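Local coordinates for protein Tni2 (Pseudomonas fluorescens, PDB 6B12) that binds the type VI secretion NADase effector Tne2 and probably serves as the immunity protein that protects the producing bacterium from it, at residues Met1-Phe5 with Arg62-Ala66; Leu54-Val58 with Tyr108-Glu112; Ala77-Tyr81 with Ile91-Asp95. One frame throughout, in Å; residues are numbered along the deposited sequence.

Contact 1: residues Met1-Phe5 with Arg62-Ala66; sequences MISDF and RQHLA
Two hydrogen bonds tie Ile2 to Arg62: Ile2 N donates to Arg62 O at 2.9 Å, and Arg62 NH2 donates to Ile2 O at 3.1 Å. The carbonyl therefore meets a guanidinium group rather than a backbone amide, and no beta bridge forms. Arg62 makes this possible with phi/psi 56/28, a left-handed turn conformation, and an m, m, m side chain that curls back so that Ile2 O lies near the guanidinium plane at its edge. Water 1 adds a bridge, donating to Ile2 O (2.7 Å) and accepting from Arg62 NE (3.2 Å), while NH1 of Arg62 forms a salt bridge with Glu17. Met1, a selenomethionine, adds a CA-H...O contact from Met1 CA to Arg62 O at 3.5 Å.

The CA atoms of Ile2 and Arg62 are 5.2 Å apart, those of Met1 and Gln63 5.3 Å; the touching parts run 56° apart. Ile2, extended and in the mt rotamer, sends CD1 to within 3.6 Å of Leu65 CD1 and 3.5 Å of His64 O. The chain turns a corner at Asp4 (phi/psi 52/47), bringing Phe5, chi1 t, back so that Phe5 CE1 lies 3.6 Å from Leu65 CD2. Trp39 flanks both Ile2 and Leu65, where the N-terminal sheet meets the start of strand 64-70. Both hydrogen bonds use backbone atoms of Ile2, so its side chain is left to pack with Leu65 in the apolar part.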
loop_
_atom_site.group_PDB
_atom_site.type_symbol
_atom_site.label_atom_id
_atom_site.label_comp_id
_atom_site.label_asym_id
_atom_site.label_seq_id
_atom_site.Cartn_x
_atom_site.Cartn_y
_atom_site.Cartn_z
HETATM N N MSE C 1 26.828 -0.202 -7.073
HETATM C CA MSE C 1 25.399 0.035 -7.305
HETATM C C MSE C 1 24.620 -1.279 -7.333
HETATM O O MSE C 1 25.191 -2.340 -7.555
HETATM C CB MSE C 1 25.190 0.777 -8.621
HETATM C CG MSE C 1 25.443 -0.088 -9.836
HETATM SE SE MSE C 1 25.562 1.117 -11.370
HETATM C CE MSE C 1 24.286 0.267 -12.549
ATOM N N ILE C 2 23.309 -1.189 -7.111
ATOM C CA ILE C 2 22.426 -2.346 -7.081
ATOM C C ILE C 2 21.965 -2.679 -8.492
ATOM O O ILE C 2 21.424 -1.816 -9.192
ATOM C CB ILE C 2 21.214 -2.071 -6.180
ATOM C CG1 ILE C 2 21.686 -1.888 -4.736
ATOM C CG2 ILE C 2 20.171 -3.217 -6.341
ATOM C CD1 ILE C 2 20.573 -1.313 -3.794
ATOM N N SER C 3 22.186 -3.925 -8.915
ATOM C CA SER C 3 21.809 -4.385 -10.242
ATOM C C SER C 3 21.053 -5.706 -10.126
ATOM O O SER C 3 21.152 -6.406 -9.121
ATOM C CB SER C 3 23.046 -4.617 -11.134
ATOM O OG SER C 3 23.863 -3.445 -11.211
ATOM N N ASP C 4 20.337 -6.063 -11.196
ATOM C CA ASP C 4 19.715 -7.388 -11.310
ATOM C C ASP C 4 18.857 -7.733 -10.088
ATOM O O ASP C 4 18.941 -8.820 -9.515
ATOM C CB ASP C 4 20.783 -8.461 -11.538
ATOM C CG ASP C 4 21.648 -8.161 -12.732
ATOM O OD1 ASP C 4 21.082 -7.817 -13.788
ATOM O OD2 ASP C 4 22.887 -8.237 -12.598
ATOM N N PHE C 5 18.023 -6.783 -9.695
ATOM C CA PHE C 5 17.172 -6.930 -8.511
ATOM C C PHE C 5 15.952 -7.781 -8.849
ATOM O O PHE C 5 15.143 -7.410 -9.709
ATOM C CB PHE C 5 16.750 -5.553 -8.035
ATOM C CG PHE C 5 15.653 -5.566 -7.009
ATOM C CD1 PHE C 5 15.911 -5.991 -5.726
ATOM C CD2 PHE C 5 14.397 -5.074 -7.319
ATOM C CE1 PHE C 5 14.895 -5.979 -4.746
ATOM C CE2 PHE C 5 13.373 -5.054 -6.360
ATOM C CZ PHE C 5 13.637 -5.501 -5.073
ATOM N N ARG C 62 19.811 3.675 -5.884
ATOM C CA ARG C 62 20.407 2.406 -6.321
ATOM C C ARG C 62 21.522 1.940 -5.400
ATOM O O ARG C 62 22.421 1.200 -5.820
ATOM C CB ARG C 62 20.920 2.471 -7.762
ATOM C CG ARG C 62 19.927 3.002 -8.760
ATOM C CD ARG C 62 18.712 2.157 -8.854
ATOM N NE ARG C 62 19.011 0.789 -9.291
ATOM C CZ ARG C 62 18.072 -0.129 -9.492
ATOM N NH1 ARG C 62 16.795 0.195 -9.312
ATOM N NH2 ARG C 62 18.405 -1.367 -9.862
ATOM N N GLN C 63 21.470 2.320 -4.121
ATOM C CA GLN C 63 22.485 1.823 -3.199
ATOM C C GLN C 63 21.892 1.518 -1.835
ATOM O O GLN C 63 22.644 1.269 -0.878
ATOM C CB GLN C 63 23.657 2.820 -3.100
ATOM C CG GLN C 63 23.291 4.266 -2.716
ATOM C CD GLN C 63 24.389 5.209 -3.182
ATOM O OE1 GLN C 63 25.431 5.334 -2.532
ATOM N NE2 GLN C 63 24.178 5.837 -4.322
ATOM N N HIS C 64 20.572 1.530 -1.733
ATOM C CA HIS C 64 19.860 1.008 -0.582
ATOM C C HIS C 64 18.652 0.239 -1.067
ATOM O O HIS C 64 18.097 0.509 -2.140
ATOM C CB HIS C 64 19.407 2.143 0.352
ATOM C CG HIS C 64 20.535 2.946 0.897
ATOM N ND1 HIS C 64 20.966 4.121 0.315
ATOM C CD2 HIS C 64 21.324 2.744 1.978
ATOM C CE1 HIS C 64 21.961 4.616 1.027
ATOM N NE2 HIS C 64 22.209 3.796 2.032
ATOM N N LEU C 65 18.221 -0.704 -0.238
ATOM C CA LEU C 65 16.934 -1.348 -0.412
ATOM C C LEU C 65 16.076 -1.024 0.803
ATOM O O LEU C 65 16.586 -0.903 1.923
ATOM C CB LEU C 65 17.085 -2.863 -0.551
ATOM C CG LEU C 65 17.933 -3.230 -1.795
ATOM C CD1 LEU C 65 19.338 -3.590 -1.330
ATOM C CD2 LEU C 65 17.288 -4.364 -2.552
ATOM N N ALA C 66 14.791 -0.840 0.579
ATOM C CA ALA C 66 13.845 -0.764 1.684
ATOM C C ALA C 66 13.107 -2.091 1.715
ATOM O O ALA C 66 12.578 -2.531 0.691
ATOM C CB ALA C 66 12.872 0.397 1.518
HETATM O O HOH W 1 21.833 0.427 -10.662
#

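Contact 2: residues Leu54-Val58 with Tyr108-Glu112; sequences LLAIV and YSWFE
Phe111 lays one face of its ring against Ile57: Ile57 CG1 sits 3.9 Å from the ring centroid, 4° off the normal, a CH-pi contact, and Ile57 CD1 reaches Phe111 CD1 at 3.7 Å. The m rotamer of Phe111 (chi2 -75°) and the pt rotamer of Ile57 set this up. At the ring edge, Phe111 CE2 lies 3.5 Å from Leu55 O. Leu55, tp, fills the adjoining space, with Leu55 CD2 3.9 Å from Phe111 CD2 and 3.8 Å from Trp110 CA.

Both segments are extended; Ser109 (phi/psi -124/-39) and Trp110 both bond to Met125, consistent with a classic beta bulge. With axes 8.1 Å apart at 29° and no hydrogen bond between them, these strands of different sheets meet through side chains; CA atoms are 7.5 Å apart for Leu55-Trp110 and 7.9 Å for Ile57-Phe111. Leu55 packs on Gln49 and Trp110 on Ala53 of Tne2, whose Gly42 and Gln43 amides hydrogen-bond to Glu112. Strand 54-58 pairs with 64-70, 102-112 with 121-128; Phe111 also touches Ala66 and Cys124.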
loop_
_atom_site.group_PDB
_atom_site.type_symbol
_atom_site.label_atom_id
_atom_site.label_comp_id
_atom_site.label_asym_id
_atom_site.label_seq_id
_atom_site.Cartn_x
_atom_site.Cartn_y
_atom_site.Cartn_z
ATOM N N LEU C 54 7.965 -10.814 2.367
ATOM C CA LEU C 54 8.592 -9.504 2.476
ATOM C C LEU C 54 8.174 -8.661 1.288
ATOM O O LEU C 54 7.732 -9.173 0.262
ATOM C CB LEU C 54 10.120 -9.615 2.550
ATOM C CG LEU C 54 10.809 -10.240 1.321
ATOM C CD1 LEU C 54 11.279 -9.182 0.316
ATOM C CD2 LEU C 54 12.017 -11.095 1.742
ATOM N N LEU C 55 8.320 -7.348 1.436
ATOM C CA LEU C 55 8.062 -6.416 0.353
ATOM C C LEU C 55 9.343 -5.622 0.206
ATOM O O LEU C 55 9.796 -5.021 1.182
ATOM C CB LEU C 55 6.859 -5.523 0.691
ATOM C CG LEU C 55 6.231 -4.624 -0.359
ATOM C CD1 LEU C 55 5.675 -5.429 -1.561
ATOM C CD2 LEU C 55 5.118 -3.833 0.310
ATOM N N ALA C 56 9.939 -5.643 -0.992
ATOM C CA ALA C 56 11.257 -5.032 -1.188
ATOM C C ALA C 56 11.217 -4.071 -2.358
ATOM O O ALA C 56 10.619 -4.378 -3.398
ATOM C CB ALA C 56 12.346 -6.096 -1.468
ATOM N N ILE C 57 11.861 -2.912 -2.193
ATOM C CA ILE C 57 12.071 -1.982 -3.296
ATOM C C ILE C 57 13.533 -1.570 -3.301
ATOM O O ILE C 57 14.224 -1.625 -2.280
ATOM C CB ILE C 57 11.174 -0.718 -3.224
ATOM C CG1 ILE C 57 11.388 0.009 -1.892
ATOM C CG2 ILE C 57 9.691 -1.089 -3.435
ATOM C CD1 ILE C 57 10.975 1.476 -1.918
ATOM N N VAL C 58 14.016 -1.197 -4.466
ATOM C CA VAL C 58 15.316 -0.543 -4.555
ATOM C C VAL C 58 15.080 0.959 -4.435
ATOM O O VAL C 58 14.294 1.533 -5.192
ATOM C CB VAL C 58 16.028 -0.897 -5.867
ATOM C CG1 VAL C 58 17.311 -0.089 -5.997
ATOM C CG2 VAL C 58 16.325 -2.427 -5.929
ATOM N N TYR C 108 4.013 -0.223 9.155
ATOM C CA TYR C 108 4.258 0.058 7.746
ATOM C C TYR C 108 3.591 -1.006 6.876
ATOM O O TYR C 108 3.625 -2.199 7.197
ATOM C CB TYR C 108 5.758 0.117 7.474
ATOM C CG TYR C 108 6.392 1.363 8.054
ATOM C CD1 TYR C 108 6.104 2.618 7.523
ATOM C CD2 TYR C 108 7.252 1.290 9.138
ATOM C CE1 TYR C 108 6.685 3.787 8.052
ATOM C CE2 TYR C 108 7.856 2.469 9.679
ATOM C CZ TYR C 108 7.556 3.699 9.112
ATOM O OH TYR C 108 8.113 4.856 9.614
ATOM N N SER C 109 2.975 -0.563 5.771
ATOM C CA SER C 109 2.018 -1.371 5.032
ATOM C C SER C 109 2.360 -1.568 3.567
ATOM O O SER C 109 2.160 -2.667 3.069
ATOM C CB SER C 109 0.613 -0.782 5.156
ATOM O OG SER C 109 0.260 -0.777 6.529
ATOM N N TRP C 110 2.876 -0.552 2.865
ATOM C CA TRP C 110 3.274 -0.734 1.467
ATOM C C TRP C 110 4.060 0.500 1.041
ATOM O O TRP C 110 4.111 1.494 1.765
ATOM C CB TRP C 110 2.071 -0.971 0.544
ATOM C CG TRP C 110 1.124 0.206 0.280
ATOM C CD1 TRP C 110 1.269 1.187 -0.660
ATOM C CD2 TRP C 110 -0.121 0.469 0.940
ATOM N NE1 TRP C 110 0.209 2.059 -0.614
ATOM C CE2 TRP C 110 -0.669 1.629 0.353
ATOM C CE3 TRP C 110 -0.826 -0.163 1.965
ATOM C CZ2 TRP C 110 -1.874 2.178 0.774
ATOM C CZ3 TRP C 110 -2.036 0.375 2.371
ATOM C CH2 TRP C 110 -2.543 1.535 1.783
ATOM N N PHE C 111 4.660 0.432 -0.149
ATOM C CA PHE C 111 5.508 1.513 -0.652
ATOM C C PHE C 111 4.800 2.271 -1.765
ATOM O O PHE C 111 4.002 1.701 -2.511
ATOM C CB PHE C 111 6.837 0.974 -1.215
ATOM C CG PHE C 111 7.702 0.294 -0.201
ATOM C CD1 PHE C 111 8.412 1.031 0.737
ATOM C CD2 PHE C 111 7.800 -1.098 -0.176
ATOM C CE1 PHE C 111 9.208 0.400 1.685
ATOM C CE2 PHE C 111 8.596 -1.730 0.759
ATOM C CZ PHE C 111 9.312 -0.994 1.686
ATOM N N GLU C 112 5.109 3.563 -1.882
ATOM C CA GLU C 112 4.722 4.349 -3.049
ATOM C C GLU C 112 5.903 5.198 -3.462
ATOM O O GLU C 112 6.843 5.396 -2.694
ATOM C CB GLU C 112 3.521 5.266 -2.781
ATOM C CG GLU C 112 2.249 4.542 -2.390
ATOM C CD GLU C 112 1.557 3.848 -3.561
ATOM O OE1 GLU C 112 1.977 4.012 -4.734
ATOM O OE2 GLU C 112 0.591 3.121 -3.279
#

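Contact 3: residues Ala77-Tyr81 with Ile91-Asp95; sequences AATLY and IRIAD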
loop_
_atom_site.group_PDB
_atom_site.type_symbol
_atom_site.label_atom_id
_atom_site.label_comp_id
_atom_site.label_asym_id
_atom_site.label_seq_id
_atom_site.Cartn_x
_atom_site.Cartn_y
_atom_site.Cartn_z
ATOM N N ALA C 77 1.587 -7.893 10.589
ATOM C CA ALA C 77 2.706 -7.452 11.414
ATOM C C ALA C 77 3.983 -7.437 10.586
ATOM O O ALA C 77 4.321 -8.427 9.940
ATOM C CB ALA C 77 2.906 -8.384 12.597
ATOM N N ALA C 78 4.708 -6.328 10.647
ATOM C CA ALA C 78 5.891 -6.203 9.807
ATOM C C ALA C 78 6.780 -5.108 10.371
ATOM O O ALA C 78 6.315 -4.217 11.090
ATOM C CB ALA C 78 5.503 -5.898 8.360
ATOM N N THR C 79 8.070 -5.173 10.013
ATOM C CA THR C 79 9.053 -4.170 10.409
ATOM C C THR C 79 9.768 -3.673 9.154
ATOM O O THR C 79 10.119 -4.471 8.286
ATOM C CB THR C 79 10.076 -4.760 11.397
ATOM O OG1 THR C 79 9.397 -5.232 12.576
ATOM C CG2 THR C 79 11.100 -3.715 11.802
ATOM N N LEU C 80 9.979 -2.364 9.074
ATOM C CA LEU C 80 10.651 -1.758 7.925
ATOM C C LEU C 80 12.138 -1.596 8.204
ATOM O O LEU C 80 12.522 -1.042 9.240
ATOM C CB LEU C 80 10.012 -0.404 7.616
ATOM C CG LEU C 80 10.668 0.394 6.489
ATOM C CD1 LEU C 80 10.581 -0.332 5.131
ATOM C CD2 LEU C 80 10.038 1.809 6.449
ATOM N N TYR C 81 12.969 -2.048 7.260
ATOM C CA TYR C 81 14.417 -1.905 7.329
ATOM C C TYR C 81 14.919 -1.225 6.068
ATOM O O TYR C 81 14.368 -1.421 4.989
ATOM C CB TYR C 81 15.120 -3.261 7.432
ATOM C CG TYR C 81 14.713 -4.053 8.647
ATOM C CD1 TYR C 81 15.363 -3.871 9.865
ATOM C CD2 TYR C 81 13.652 -4.957 8.582
ATOM C CE1 TYR C 81 14.977 -4.599 10.989
ATOM C CE2 TYR C 81 13.262 -5.685 9.688
ATOM C CZ TYR C 81 13.928 -5.498 10.896
ATOM O OH TYR C 81 13.553 -6.221 12.010
ATOM N N ILE C 91 19.314 -0.697 8.981
ATOM C CA ILE C 91 18.732 0.177 9.996
ATOM C C ILE C 91 17.244 -0.121 10.073
ATOM O O ILE C 91 16.557 -0.132 9.052
ATOM C CB ILE C 91 18.945 1.666 9.666
ATOM C CG1 ILE C 91 20.425 1.965 9.435
ATOM C CG2 ILE C 91 18.359 2.549 10.798
ATOM C CD1 ILE C 91 20.695 3.373 8.904
ATOM N N ARG C 92 16.744 -0.331 11.278
ATOM C CA ARG C 92 15.313 -0.458 11.486
ATOM C C ARG C 92 14.690 0.933 11.542
ATOM O O ARG C 92 15.141 1.797 12.311
ATOM C CB ARG C 92 15.051 -1.220 12.793
ATOM C CG ARG C 92 13.578 -1.432 13.126
ATOM C CD ARG C 92 13.443 -2.043 14.507
ATOM N NE ARG C 92 12.046 -2.201 14.900
ATOM C CZ ARG C 92 11.264 -1.209 15.307
ATOM N NH1 ARG C 92 11.733 0.037 15.378
ATOM N NH2 ARG C 92 10.008 -1.465 15.666
ATOM N N ILE C 93 13.675 1.167 10.716
ATOM C CA ILE C 93 13.021 2.468 10.682
ATOM C C ILE C 93 11.968 2.520 11.789
ATOM O O ILE C 93 11.230 1.552 12.012
ATOM C CB ILE C 93 12.397 2.715 9.295
ATOM C CG1 ILE C 93 13.441 2.612 8.164
ATOM C CG2 ILE C 93 11.615 4.035 9.274
ATOM C CD1 ILE C 93 14.630 3.576 8.311
ATOM N N ALA C 94 11.887 3.655 12.486
ATOM C CA ALA C 94 10.933 3.792 13.582
ATOM C C ALA C 94 9.495 3.615 13.089
ATOM O O ALA C 94 9.109 4.187 12.065
ATOM C CB ALA C 94 11.107 5.166 14.242
ATOM N N ASP C 95 8.693 2.812 13.811
ATOM C CA ASP C 95 7.256 2.758 13.537
ATOM C C ASP C 95 6.433 3.174 14.756
ATOM O O ASP C 95 5.248 2.830 14.871
ATOM C CB ASP C 95 6.808 1.391 12.995
ATOM C CG ASP C 95 7.219 0.212 13.866
ATOM O OD1 ASP C 95 7.411 0.371 15.083
ATOM O OD2 ASP C 95 7.317 -0.906 13.306
HETATM O O HOH W 2 5.956 -1.514 10.755
HETATM O O HOH W 3 7.891 -3.220 14.186
HETATM O O HOH W 4 11.114 -4.707 15.087
HETATM O O HOH W 5 9.412 -0.592 11.302
#
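This is the open end of a beta hairpin, where strands 78-84 and 90-92 part company. Tyr81 and Arg92 form an antiparallel non-hydrogen-bonded pair with CA atoms 4.5 Å apart, and Tyr81 CA makes a CA-H...O contact with Ile91 O at 3.3 Å. One backbone bond follows, Ile93 N to Leu80 O at 2.9 Å; beyond it water 5 spans the widening gap, accepting from Leu80 N and donating to Ile93 O, both at 2.9 Å.

The side chains divide between two faces. Tyr81, chi1 m, sets its ring beside Arg92, with Tyr81 CE1 3.8 Å from Arg92 CB. Arg92 is fully extended through chi3 (ttt) and runs back along the hairpin past Thr79, whose m rotamer brings Thr79 CG2 to 3.6 Å from Arg92 NE; Thr79 OG1 itself is hydrogen-bonded to Asp71. On the buried side Leu80 (tp) meets Ile93 (mm), Leu80 CD2 to Ile93 CB at 3.8 Å, and both pack on Tyr108 and Ile139 of the following sheet.

Asp95, chi1 p, turns its carboxylate back toward the hairpin. Arg92 NH2 and Asp95 OD1 make a salt bridge at 3.2 Å, weak as a hydrogen bond. Water 3 links the polar ends, donating to Thr79 OG1 at 3.0 Å and to Asp95 OD2 at 2.5 Å.

How the contacts relate
From the N terminus, contact 1 closes the first long loop, bringing residues 1-5 to the start of strand 64-70. Contact 2 crosses it: strand 54-58 lies within that loop, but its partner comes later, at 108-112. Contact 3 is local, a hairpin closure at 77-81 with 91-95 that follows contact 1 in series and falls wholly between the two halves of contact 2. Together they join the N-terminal, central four-stranded and C-terminal sheets. Contacts 1 and 2 meet where Ala66 O and Ile57 N probably hydrogen-bond at 3.0 Å; contacts 2 and 3 meet at Tyr108, whose OH lies 2.7 Å from Ala94 O.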